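Local coordinates for outer membrane porin protein 32 (PDB 2FGQ), which forms trimeric, anion-selective beta-barrel channels across the bacterial outer membrane and binds malate in its pore, at residues 109-113 / 322-326. Coordinates in Å, arbitrary orientation, origin at the centre of the assembly. Numbering follows the deposited sequence.
Sequences ATGIG and TGVQV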
ATOM      1  N   ALA A 109       2.909  21.429 -12.729  1.00 21.67           N
ATOM      2  CA  ALA A 109       3.141  20.146 -13.338  1.00 21.78           C
ATOM      3  C   ALA A 109       1.996  19.194 -13.007  1.00 20.52           C
ATOM      4  O   ALA A 109       2.192  17.994 -12.998  1.00 21.40           O
ATOM      5  CB  ALA A 109       4.507  19.535 -12.888  1.00 23.10           C
ATOM      6  N   THR A 110       0.794  19.720 -12.802  1.00 18.75           N
ATOM      7  CA  THR A 110      -0.370  18.836 -12.595  1.00 18.13           C
ATOM      8  C   THR A 110      -1.619  19.462 -13.189  1.00 17.08           C
ATOM      9  O   THR A 110      -1.602  20.629 -13.575  1.00 17.25           O
ATOM     10  CB  THR A 110      -0.575  18.476 -11.081  1.00 19.12           C
ATOM     11  OG1 THR A 110      -1.525  17.409 -10.936  1.00 21.09           O
ATOM     12  CG2 THR A 110      -1.179  19.588 -10.300  1.00 19.17           C
ATOM     13  N   GLY A 111      -2.679  18.665 -13.296  1.00 16.32           N
ATOM     14  CA  GLY A 111      -3.930  19.133 -13.853  1.00 16.61           C
ATOM     15  C   GLY A 111      -3.924  19.085 -15.369  1.00 16.29           C
ATOM     16  O   GLY A 111      -2.990  18.559 -15.991  1.00 15.92           O
ATOM     17  N   ILE A 112      -4.963  19.630 -15.999  1.00 18.05           N
ATOM     18  CA  ILE A 112      -4.941  19.823 -17.501  1.00 19.13           C
ATOM     19  C   ILE A 112      -4.031  20.996 -17.979  1.00 19.16           C
ATOM     20  O   ILE A 112      -3.641  21.160 -19.152  1.00 23.15           O
ATOM     21  CB  ILE A 112      -6.390  20.047 -18.045  1.00 20.54           C
ATOM     22  CG1 ILE A 112      -7.086  21.225 -17.359  1.00 17.91           C
ATOM     23  CG2 ILE A 112      -7.202  18.813 -17.940  1.00 19.51           C
ATOM     24  CD1 ILE A 112      -8.361  21.624 -18.075  1.00 20.87           C
ATOM     25  N   GLY A 113      -3.743  21.914 -17.127  1.00 22.14           N
ATOM     26  CA  GLY A 113      -3.035  23.094 -17.575  1.00 23.23           C
ATOM     27  C   GLY A 113      -1.542  23.052 -17.781  1.00 22.23           C
ATOM     28  O   GLY A 113      -1.038  24.023 -18.295  1.00 23.25           O
ATOM     29  N   THR A 322     -10.729  20.523 -25.902  1.00 14.21           N
ATOM     30  CA  THR A 322     -11.021  21.416 -24.815  1.00 14.54           C
ATOM     31  C   THR A 322     -11.249  20.602 -23.561  1.00 14.41           C
ATOM     32  O   THR A 322     -11.899  19.564 -23.597  1.00 15.37           O
ATOM     33  CB  THR A 322     -12.285  22.226 -25.154  1.00 16.03           C
ATOM     34  OG1 THR A 322     -12.068  22.929 -26.386  1.00 19.70           O
ATOM     35  CG2 THR A 322     -12.548  23.314 -24.137  1.00 19.15           C
ATOM     36  N   GLY A 323     -10.757  21.113 -22.452  1.00 13.36           N
ATOM     37  CA  GLY A 323     -10.953  20.458 -21.166  1.00 13.05           C
ATOM     38  C   GLY A 323     -11.243  21.429 -20.058  1.00 12.74           C
ATOM     39  O   GLY A 323     -10.874  22.606 -20.104  1.00 12.96           O
ATOM     40  N   VAL A 324     -11.932  20.920 -19.048  1.00 13.22           N
ATOM     41  CA  VAL A 324     -12.316  21.695 -17.879  1.00 13.75           C
ATOM     42  C   VAL A 324     -12.117  20.795 -16.648  1.00 12.69           C
ATOM     43  O   VAL A 324     -12.433  19.595 -16.687  1.00 13.47           O
ATOM     44  CB  VAL A 324     -13.833  22.084 -17.933  1.00 15.43           C
ATOM     45  CG1 VAL A 324     -14.189  22.973 -16.750  1.00 18.16           C
ATOM     46  CG2 VAL A 324     -14.154  22.735 -19.218  1.00 19.32           C
ATOM     47  N   GLN A 325     -11.664  21.396 -15.550  1.00 12.54           N
ATOM     48  CA  GLN A 325     -11.581  20.718 -14.235  1.00 12.41           C
ATOM     49  C   GLN A 325     -12.064  21.718 -13.212  1.00 13.03           C
ATOM     50  O   GLN A 325     -11.640  22.887 -13.228  1.00 14.30           O
ATOM     51  CB  GLN A 325     -10.137  20.378 -13.839  1.00 14.39           C
ATOM     52  CG  GLN A 325      -9.508  19.283 -14.536  1.00 17.08           C
ATOM     53  CD  GLN A 325      -8.071  19.060 -14.097  1.00 15.04           C
ATOM     54  OE1 GLN A 325      -7.307  20.023 -14.008  1.00 15.03           O
ATOM     55  NE2 GLN A 325      -7.697  17.806 -13.873  1.00 13.08           N
ATOM     56  N   VAL A 326     -12.932  21.283 -12.319  1.00 10.66           N
ATOM     57  CA  VAL A 326     -13.364  22.115 -11.205  1.00 12.38           C
ATOM     58  C   VAL A 326     -13.309  21.221  -9.964  1.00 11.00           C
ATOM     59  O   VAL A 326     -13.868  20.148  -9.971  1.00 11.37           O
ATOM     60  CB  VAL A 326     -14.799  22.625 -11.421  1.00 12.78           C
ATOM     61  CG1 VAL A 326     -15.333  23.340 -10.199  1.00 16.48           C
ATOM     62  CG2 VAL A 326     -14.858  23.580 -12.633  1.00 15.28           C
TER
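I112 lays its side chain over the backbone of strand 320-331 at G323: CD1 of I112 comes within 3.4 Å of the carbonyl O of G323 and 3.8 Å of V324 N. G323 has no side chain on this face; an ideal CB there would point toward the loop and already sit 3.6 Å from I112 CD1, so the bare backbone lets the methyl reach the peptide. The nearest CA atoms, those of I112 and G323, are 7.1 Å apart, so side chains and not backbone-to-backbone contact span the gap.

Two residues further along, on the same face of the strand, Q325 extends its side chain (chi2 178°) from the wall into the barrel. Its amide oxygen accepts a hydrogen bond from the backbone of the loop: I112 N to Q325 OE1 is 3.1 Å, with a nearly straight N-H...O angle of 163°. The same OE1 lies 3.5 Å from G111 CA. There, phi is +83° and an ideal CB would be only 3.2 Å from OE1, a tight fit that glycine avoids.

V324 and T322, by contrast, direct their CA-to-CB bonds away, in the alternation expected of a barrel strand. The loop follows helix 96-101 and folds inward as the constriction loop of porins does; A109, three residues before I112, touches the bound D-malate. L305 and A307 add apolar neighbours to I112, while the T110 hydroxyl bonds to S32 O. With 193 Å² buried in total, the chemistry is one directional bond from the backbone NH of I112 to the Q325 amide oxygen, beside van der Waals packing of an isoleucine methyl on strand backbone, implying that loop and wall are held here without any charge pair.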